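Local coordinates for alkaline phosphatase (Thermus thermophilus, PDB 7KWD), which probably removes phosphate groups from phosphorylated compounds as a homodimeric hydrolase of the alkaline phosphatase family that carries zinc and magnesium ions, at residues K123-A128 with R462-A467; A198-K203 with R221-F226; D228-Y233 with I274-H279. All coordinates share one frame; numbering follows the deposited sequence.

Interaction 1. Residues K123-A128 with R462-A467; sequences KPFFAA and RLMGEA
Two helices lying against the central strand 40-46 meet here through a Met-aromatic contact: F125, in the first turn of helix 125-131, and M464, midway along helix 459-468. The CB of M464 sits over one face of the F125 ring, 3.8 Å from its centroid and only 14° off the normal, a CH-pi contact displaced toward the rim. The sulfur is set more obliquely, with SD 4.7 Å from the same centroid. Because the M464 chain bends at its last torsion (chi3 -69°), its CE folds back along the phenylalanine and lies 3.8 Å from F125 CB, so the two side chains run past each other in opposite directions. The alkaline phosphatase fold stacks helices on a central beta-sheet, and L41 of strand 40-46 touches both F125 and M464, while V43 touches M464 as well. The far end of the ring reaches the backbone of helix 459-468: F125 CZ is 3.4 Å from M464 O, and F125 CE1 is 3.7 Å from G465 CA, where no side chain intervenes. F126, next along, packs on V136 and L138 of strand 135-140 and meets F152 edge-to-face.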
loop_
_atom_site.group_PDB
_atom_site.type_symbol
_atom_site.label_atom_id
_atom_site.label_comp_id
_atom_site.label_asym_id
_atom_site.label_seq_id
_atom_site.Cartn_x
_atom_site.Cartn_y
_atom_site.Cartn_z
ATOM N N LYS A 123 19.630 -3.291 -24.302
ATOM C CA LYS A 123 19.689 -1.917 -24.775
ATOM C C LYS A 123 18.626 -1.127 -24.054
ATOM O O LYS A 123 17.429 -1.387 -24.267
ATOM C CB LYS A 123 19.462 -1.856 -26.282
ATOM C CG LYS A 123 19.687 -0.483 -26.904
ATOM C CD LYS A 123 19.537 -0.642 -28.409
ATOM C CE LYS A 123 19.592 0.662 -29.156
ATOM N NZ LYS A 123 19.416 0.407 -30.628
ATOM N N PRO A 124 18.985 -0.184 -23.192
ATOM C CA PRO A 124 17.976 0.551 -22.430
ATOM C C PRO A 124 17.454 1.757 -23.198
ATOM O O PRO A 124 18.101 2.289 -24.105
ATOM C CB PRO A 124 18.747 0.999 -21.174
ATOM C CG PRO A 124 20.194 1.143 -21.646
ATOM C CD PRO A 124 20.366 0.266 -22.874
ATOM N N PHE A 125 16.283 2.214 -22.761
ATOM C CA PHE A 125 15.450 3.067 -23.608
ATOM C C PHE A 125 16.098 4.404 -23.915
ATOM O O PHE A 125 15.953 4.920 -25.029
ATOM C CB PHE A 125 14.066 3.291 -22.968
ATOM C CG PHE A 125 13.127 3.958 -23.888
ATOM C CD1 PHE A 125 12.602 3.263 -24.955
ATOM C CD2 PHE A 125 12.841 5.308 -23.759
ATOM C CE1 PHE A 125 11.777 3.897 -25.877
ATOM C CE2 PHE A 125 12.021 5.941 -24.660
ATOM C CZ PHE A 125 11.501 5.231 -25.730
ATOM N N PHE A 126 16.781 5.024 -22.955
ATOM C CA PHE A 126 17.322 6.343 -23.299
ATOM C C PHE A 126 18.515 6.222 -24.260
ATOM O O PHE A 126 18.833 7.177 -24.987
ATOM C CB PHE A 126 17.736 7.115 -22.043
ATOM C CG PHE A 126 16.588 7.757 -21.306
ATOM C CD1 PHE A 126 15.266 7.465 -21.635
ATOM C CD2 PHE A 126 16.834 8.683 -20.309
ATOM C CE1 PHE A 126 14.203 8.094 -20.964
ATOM C CE2 PHE A 126 15.771 9.300 -19.613
ATOM C CZ PHE A 126 14.467 9.007 -19.946
ATOM N N ALA A 127 19.191 5.074 -24.276
ATOM C CA ALA A 127 20.194 4.847 -25.312
ATOM C C ALA A 127 19.536 4.773 -26.692
ATOM O O ALA A 127 19.997 5.401 -27.660
ATOM C CB ALA A 127 20.988 3.584 -24.970
ATOM N N ALA A 128 18.417 4.059 -26.791
ATOM C CA ALA A 128 17.677 4.045 -28.037
ATOM C C ALA A 128 17.236 5.443 -28.438
ATOM O O ALA A 128 17.244 5.788 -29.616
ATOM C CB ALA A 128 16.446 3.149 -27.915
ATOM N N ARG A 462 7.014 -0.483 -22.820
ATOM C CA ARG A 462 6.138 -0.412 -23.987
ATOM C C ARG A 462 5.493 0.956 -24.139
ATOM O O ARG A 462 5.367 1.473 -25.259
ATOM C CB ARG A 462 5.069 -1.501 -23.893
ATOM C CG ARG A 462 5.704 -2.863 -23.982
ATOM C CD ARG A 462 4.699 -3.980 -24.151
ATOM N NE ARG A 462 5.330 -5.203 -23.704
ATOM C CZ ARG A 462 5.262 -5.632 -22.452
ATOM N NH1 ARG A 462 4.555 -4.944 -21.562
ATOM N NH2 ARG A 462 5.894 -6.737 -22.105
ATOM N N LEU A 463 5.081 1.569 -23.027
ATOM C CA LEU A 463 4.486 2.893 -23.110
ATOM C C LEU A 463 5.494 3.922 -23.605
ATOM O O LEU A 463 5.160 4.796 -24.412
ATOM C CB LEU A 463 3.951 3.320 -21.750
ATOM C CG LEU A 463 2.863 2.453 -21.134
ATOM C CD1 LEU A 463 2.625 2.954 -19.709
ATOM C CD2 LEU A 463 1.644 2.513 -21.955
ATOM N N MET A 464 6.722 3.862 -23.103
ATOM C CA MET A 464 7.732 4.795 -23.587
ATOM C C MET A 464 7.981 4.594 -25.072
ATOM O O MET A 464 8.128 5.573 -25.829
ATOM C CB MET A 464 9.030 4.630 -22.812
ATOM C CG MET A 464 8.880 4.966 -21.357
ATOM S SD MET A 464 10.440 5.281 -20.525
ATOM C CE MET A 464 11.208 3.667 -20.513
ATOM N N GLY A 465 8.043 3.339 -25.507
ATOM C CA GLY A 465 8.332 3.075 -26.910
ATOM C C GLY A 465 7.198 3.510 -27.817
ATOM O O GLY A 465 7.435 4.050 -28.893
ATOM N N GLU A 466 5.959 3.255 -27.407
ATOM C CA GLU A 466 4.813 3.723 -28.166
ATOM C C GLU A 466 4.831 5.228 -28.272
ATOM O O GLU A 466 4.704 5.782 -29.364
ATOM C CB GLU A 466 3.497 3.283 -27.529
ATOM C CG GLU A 466 2.300 3.980 -28.184
ATOM C CD GLU A 466 0.938 3.479 -27.683
ATOM O OE1 GLU A 466 0.873 2.823 -26.603
ATOM O OE2 GLU A 466 -0.073 3.787 -28.365
ATOM N N ALA A 467 4.996 5.914 -27.129
ATOM C CA ALA A 467 4.921 7.372 -27.135
ATOM C C ALA A 467 5.849 7.976 -28.179
ATOM O O ALA A 467 5.487 8.954 -28.835
ATOM C CB ALA A 467 5.275 7.951 -25.754
#

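Interaction 2. Residues A198-K203 with R221-F226; sequences AAFAAK and RLLGVF
Helix 196-202 passes beside strand 222-225, with the CA atoms of F200 and L223 7.6 Å apart and those of K203 and R221 9.5 Å apart. At the closer of these pairings the contact is apolar. One methyl of L223, CD2, rests over a face of the F200 ring, 3.7 Å from the centroid and 15° off the normal, somewhat toward the rim; its closest ring atom is F200 CG, 3.6 Å from L223 CD2. The two side chains cross at about a right angle, and the leucine meets the ring with a branch tip. L223 holds CG anti to its own backbone nitrogen (chi1 169°), and from there CD2 reaches the phenylalanine. Here a helix packs across the face of a parallel part of the sheet: strand 222-225 lies between 176-178 and 206-208, and Y177 of the former touches F200 as well as L223, while Y205 meets the F200 ring edge-to-face. Beyond F200, at K203, the chemistry turns polar. The carbonyl oxygen of K203 accepts a hydrogen bond from R221 NH1 at 2.8 Å, with an N-H...O angle of 146°, and a weak second one from R221 NH2 at 3.1 Å. Both terminal nitrogens of the guanidinium thus converge on one oxygen, which lies at the edge of the group, slightly tilted out of its plane. A bend at chi3 brings the guanidinium to the K203 carbonyl, and Y205 makes a cation-pi contact with it.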
loop_
_atom_site.group_PDB
_atom_site.type_symbol
_atom_site.label_atom_id
_atom_site.label_comp_id
_atom_site.label_asym_id
_atom_site.label_seq_id
_atom_site.Cartn_x
_atom_site.Cartn_y
_atom_site.Cartn_z
ATOM N N ALA A 198 37.635 17.130 -15.515
ATOM C CA ALA A 198 38.412 17.673 -16.620
ATOM C C ALA A 198 38.030 16.998 -17.923
ATOM O O ALA A 198 37.944 17.654 -18.963
ATOM C CB ALA A 198 39.914 17.510 -16.353
ATOM N N ALA A 199 37.793 15.679 -17.881
ATOM C CA ALA A 199 37.467 14.956 -19.107
ATOM C C ALA A 199 36.095 15.363 -19.641
ATOM O O ALA A 199 35.901 15.481 -20.855
ATOM C CB ALA A 199 37.532 13.453 -18.854
ATOM N N PHE A 200 35.129 15.597 -18.749
ATOM C CA PHE A 200 33.850 16.133 -19.201
ATOM C C PHE A 200 34.024 17.529 -19.778
ATOM O O PHE A 200 33.462 17.861 -20.826
ATOM C CB PHE A 200 32.854 16.158 -18.044
ATOM C CG PHE A 200 32.067 14.856 -17.841
ATOM C CD1 PHE A 200 32.605 13.805 -17.121
ATOM C CD2 PHE A 200 30.765 14.729 -18.324
ATOM C CE1 PHE A 200 31.883 12.635 -16.897
ATOM C CE2 PHE A 200 30.047 13.573 -18.119
ATOM C CZ PHE A 200 30.605 12.519 -17.393
ATOM N N ALA A 201 34.820 18.364 -19.128
ATOM C CA ALA A 201 35.022 19.702 -19.666
ATOM C C ALA A 201 35.611 19.633 -21.068
ATOM O O ALA A 201 35.289 20.463 -21.931
ATOM C CB ALA A 201 35.917 20.531 -18.753
ATOM N N ALA A 202 36.498 18.669 -21.309
ATOM C CA ALA A 202 37.115 18.569 -22.636
ATOM C C ALA A 202 36.085 18.240 -23.714
ATOM O O ALA A 202 36.299 18.542 -24.885
ATOM C CB ALA A 202 38.201 17.501 -22.642
ATOM N N LYS A 203 34.982 17.625 -23.341
ATOM C CA LYS A 203 33.904 17.321 -24.274
ATOM C C LYS A 203 32.832 18.409 -24.285
ATOM O O LYS A 203 31.802 18.244 -24.934
ATOM C CB LYS A 203 33.329 15.950 -23.922
ATOM C CG LYS A 203 34.297 14.812 -24.328
ATOM C CD LYS A 203 33.608 13.605 -24.968
ATOM C CE LYS A 203 34.303 13.180 -26.280
ATOM N NZ LYS A 203 34.055 14.159 -27.403
ATOM N N ARG A 221 25.418 22.096 -22.350
ATOM C CA ARG A 221 25.459 20.773 -21.735
ATOM C C ARG A 221 26.069 20.900 -20.352
ATOM O O ARG A 221 26.959 21.729 -20.127
ATOM C CB ARG A 221 26.247 19.790 -22.591
ATOM C CG ARG A 221 25.492 19.453 -23.895
ATOM C CD ARG A 221 26.272 18.527 -24.821
ATOM N NE ARG A 221 27.272 19.303 -25.532
ATOM C CZ ARG A 221 28.557 18.980 -25.613
ATOM N NH1 ARG A 221 28.983 17.868 -25.042
ATOM N NH2 ARG A 221 29.408 19.764 -26.273
ATOM N N LEU A 222 25.557 20.097 -19.424
ATOM C CA LEU A 222 25.781 20.287 -17.999
ATOM C C LEU A 222 26.155 18.978 -17.317
ATOM O O LEU A 222 25.473 17.964 -17.478
ATOM C CB LEU A 222 24.509 20.806 -17.311
ATOM C CG LEU A 222 24.331 22.265 -17.011
ATOM C CD1 LEU A 222 23.148 22.367 -16.054
ATOM C CD2 LEU A 222 25.575 22.845 -16.385
ATOM N N LEU A 223 27.188 19.027 -16.504
ATOM C CA LEU A 223 27.434 18.025 -15.490
ATOM C C LEU A 223 27.402 18.761 -14.169
ATOM O O LEU A 223 28.219 19.652 -13.938
ATOM C CB LEU A 223 28.767 17.324 -15.702
ATOM C CG LEU A 223 29.193 16.460 -14.523
ATOM C CD1 LEU A 223 28.171 15.339 -14.271
ATOM C CD2 LEU A 223 30.558 15.837 -14.731
ATOM N N GLY A 224 26.454 18.409 -13.313
ATOM C CA GLY A 224 26.353 19.009 -11.994
ATOM C C GLY A 224 26.348 17.959 -10.904
ATOM O O GLY A 224 25.508 17.057 -10.896
ATOM N N VAL A 225 27.315 18.055 -9.993
ATOM C CA VAL A 225 27.555 17.082 -8.934
ATOM C C VAL A 225 27.676 17.895 -7.654
ATOM O O VAL A 225 28.584 18.721 -7.529
ATOM C CB VAL A 225 28.818 16.251 -9.205
ATOM C CG1 VAL A 225 29.024 15.208 -8.171
ATOM C CG2 VAL A 225 28.749 15.533 -10.552
ATOM N N PHE A 226 26.753 17.679 -6.711
ATOM C CA PHE A 226 26.536 18.625 -5.637
ATOM C C PHE A 226 26.815 18.121 -4.235
ATOM O O PHE A 226 26.681 18.899 -3.284
ATOM C CB PHE A 226 25.087 19.121 -5.722
ATOM C CG PHE A 226 24.750 19.715 -7.045
ATOM C CD1 PHE A 226 25.145 21.006 -7.367
ATOM C CD2 PHE A 226 24.092 18.964 -7.994
ATOM C CE1 PHE A 226 24.849 21.546 -8.624
ATOM C CE2 PHE A 226 23.797 19.468 -9.237
ATOM C CZ PHE A 226 24.167 20.767 -9.568
#

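Interaction 3. Residues D228-Y233 with I274-H279; sequences DGHVPY and IDHANH. With ZN (zinc ion), chain F.
A zinc ion is gripped from helix 273-280 by D275 OD2 at 2.0 Å and by H279 NE2 at 2.2 Å, one helical turn apart; D275 OD1 adds a longer approach of 2.7 Å, making the carboxylate's grip lopsided. With H433 as a further ligand, this is one zinc of the zinc and magnesium centre of the alkaline phosphatase active site. Between D275 and H279 in sequence, H276 and A277 meet the loop 228-233. CE1 of H276 stands 3.4 Å above the plane of the H230 imidazole, over its centre. The rings are neither stacked nor edge-to-face: their planes lie at 49° and their centroids are 4.5 Å apart. Each histidine has a polar partner beyond the pair, which probably helps fix its ring: H230 ND1 bonds to the backbone nitrogen of T143, and H276 ND1 to the NE of R273. The first side-chain bond of Y233 points past the helix, but a chi1 of -66° brings the ring's end to it, Y233 OH coming to 3.1 Å from H276 CB. Along the ring, Y233 CE1 packs at 3.6 Å against A277 CB. The hydroxyl also lies near A277 N, but the angle is too poor for a hydrogen bond. The H276 side chain lies about 6 Å from the magnesium ion, without binding it, and near a tartrate probably carried over from crystallisation. D275 OD1 is hydrogen-bonded to T320 OG1 of strand 310-325, and H279 packs on T320 and on Y332 of the second subunit; helix 283-306 contributes D289 beside Y233 and A285 and T286 against A277.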
loop_
_atom_site.group_PDB
_atom_site.type_symbol
_atom_site.label_atom_id
_atom_site.label_comp_id
_atom_site.label_asym_id
_atom_site.label_seq_id
_atom_site.Cartn_x
_atom_site.Cartn_y
_atom_site.Cartn_z
ATOM N N ASP A 228 29.225 14.746 -1.944
ATOM C CA ASP A 228 30.181 13.651 -2.071
ATOM C C ASP A 228 29.466 12.377 -2.488
ATOM O O ASP A 228 29.912 11.679 -3.410
ATOM C CB ASP A 228 30.938 13.387 -0.768
ATOM C CG ASP A 228 32.092 12.420 -0.983
ATOM O OD1 ASP A 228 33.072 12.825 -1.644
ATOM O OD2 ASP A 228 31.991 11.256 -0.548
ATOM N N GLY A 229 28.363 12.046 -1.777
ATOM C CA GLY A 229 27.483 10.938 -2.100
ATOM C C GLY A 229 26.118 11.426 -2.561
ATOM O O GLY A 229 26.032 12.334 -3.393
ATOM N N HIS A 230 25.038 10.870 -2.011
ATOM C CA HIS A 230 23.709 11.332 -2.408
ATOM C C HIS A 230 23.489 12.777 -1.977
ATOM O O HIS A 230 24.081 13.260 -1.008
ATOM C CB HIS A 230 22.625 10.479 -1.777
ATOM C CG HIS A 230 22.787 9.025 -2.033
ATOM N ND1 HIS A 230 22.822 8.505 -3.302
ATOM C CD2 HIS A 230 22.902 7.974 -1.190
ATOM C CE1 HIS A 230 22.974 7.193 -3.233
ATOM N NE2 HIS A 230 23.012 6.845 -1.962
ATOM N N VAL A 231 22.648 13.479 -2.724
ATOM C CA VAL A 231 22.249 14.834 -2.316
ATOM C C VAL A 231 21.488 14.740 -1.005
ATOM O O VAL A 231 20.746 13.761 -0.789
ATOM C CB VAL A 231 21.387 15.504 -3.404
ATOM C CG1 VAL A 231 21.040 16.926 -3.021
ATOM C CG2 VAL A 231 22.131 15.458 -4.721
ATOM N N PRO A 232 21.667 15.684 -0.081
ATOM C CA PRO A 232 20.934 15.618 1.187
ATOM C C PRO A 232 19.415 15.587 1.006
ATOM O O PRO A 232 18.851 16.196 0.091
ATOM C CB PRO A 232 21.379 16.896 1.920
ATOM C CG PRO A 232 22.767 17.185 1.369
ATOM C CD PRO A 232 22.724 16.720 -0.078
ATOM N N TYR A 233 18.764 14.911 1.954
ATOM C CA TYR A 233 17.313 14.971 2.069
ATOM C C TYR A 233 16.799 16.405 2.080
ATOM O O TYR A 233 17.421 17.305 2.665
ATOM C CB TYR A 233 16.874 14.286 3.347
ATOM C CG TYR A 233 17.108 12.818 3.423
ATOM C CD1 TYR A 233 16.289 11.937 2.726
ATOM C CD2 TYR A 233 18.121 12.294 4.241
ATOM C CE1 TYR A 233 16.480 10.545 2.829
ATOM C CE2 TYR A 233 18.322 10.931 4.342
ATOM C CZ TYR A 233 17.501 10.060 3.625
ATOM O OH TYR A 233 17.667 8.699 3.694
ATOM N N ILE A 274 13.308 9.226 -1.381
ATOM C CA ILE A 274 12.123 8.677 -0.732
ATOM C C ILE A 274 12.426 7.270 -0.248
ATOM O O ILE A 274 12.183 6.932 0.914
ATOM C CB ILE A 274 10.922 8.694 -1.691
ATOM C CG1 ILE A 274 10.531 10.139 -2.036
ATOM C CG2 ILE A 274 9.769 7.888 -1.108
ATOM C CD1 ILE A 274 9.561 10.228 -3.234
ATOM N N ASP A 275 12.971 6.434 -1.147
ATOM C CA ASP A 275 13.426 5.090 -0.802
ATOM C C ASP A 275 14.343 5.114 0.415
ATOM O O ASP A 275 14.105 4.410 1.394
ATOM C CB ASP A 275 14.134 4.481 -2.021
ATOM C CG ASP A 275 14.591 3.076 -1.801
ATOM O OD1 ASP A 275 13.715 2.207 -1.540
ATOM O OD2 ASP A 275 15.820 2.837 -1.920
ATOM N N HIS A 276 15.357 5.977 0.394
ATOM C CA HIS A 276 16.350 5.986 1.459
ATOM C C HIS A 276 15.720 6.333 2.796
ATOM O O HIS A 276 16.011 5.700 3.814
ATOM C CB HIS A 276 17.463 6.982 1.135
ATOM C CG HIS A 276 18.204 6.639 -0.114
ATOM N ND1 HIS A 276 19.132 7.472 -0.677
ATOM C CD2 HIS A 276 18.128 5.560 -0.926
ATOM C CE1 HIS A 276 19.618 6.924 -1.776
ATOM N NE2 HIS A 276 19.025 5.761 -1.951
ATOM N N ALA A 277 14.868 7.360 2.820
ATOM C CA ALA A 277 14.218 7.711 4.072
ATOM C C ALA A 277 13.361 6.566 4.557
ATOM O O ALA A 277 13.272 6.315 5.762
ATOM C CB ALA A 277 13.370 8.967 3.903
ATOM N N ASN A 278 12.693 5.871 3.631
ATOM C CA ASN A 278 11.866 4.748 4.056
ATOM C C ASN A 278 12.723 3.638 4.625
ATOM O O ASN A 278 12.279 2.926 5.539
ATOM C CB ASN A 278 11.017 4.232 2.900
ATOM C CG ASN A 278 9.854 5.179 2.570
ATOM O OD1 ASN A 278 9.437 5.991 3.387
ATOM N ND2 ASN A 278 9.352 5.069 1.355
ATOM N N HIS A 279 13.933 3.454 4.063
ATOM C CA HIS A 279 14.909 2.527 4.632
ATOM C C HIS A 279 15.263 2.914 6.069
ATOM O O HIS A 279 15.303 2.055 6.959
ATOM C CB HIS A 279 16.176 2.505 3.777
ATOM C CG HIS A 279 16.092 1.627 2.573
ATOM N ND1 HIS A 279 15.733 0.299 2.648
ATOM C CD2 HIS A 279 16.316 1.882 1.259
ATOM C CE1 HIS A 279 15.762 -0.231 1.442
ATOM N NE2 HIS A 279 16.131 0.704 0.588
HETATM ZN ZN ZN F . 16.045 0.881 -1.626
#

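In the fold
The three contacts lie in separate regions, with centres 23 to 27 Å apart, and no side chain is common to two of them. Interaction 1 is buried and apolar, a helix-to-helix contact beside strand 40-46, which joins parts of the chain more than 300 residues apart. Interaction 2 is local in sequence and partly surface: a buried hydrocarbon contact gives way to an arginine-carbonyl bond at the exposed K203, away from the annotated sites. Interaction 3 lies nearest the centre of the chain and is also partly buried, but its aromatic and histidine contacts border the metals. Segments 221-226 and 228-233 almost adjoin, linking strand 222-225 to the loop beside helix 273-280, which carries two zinc ligands.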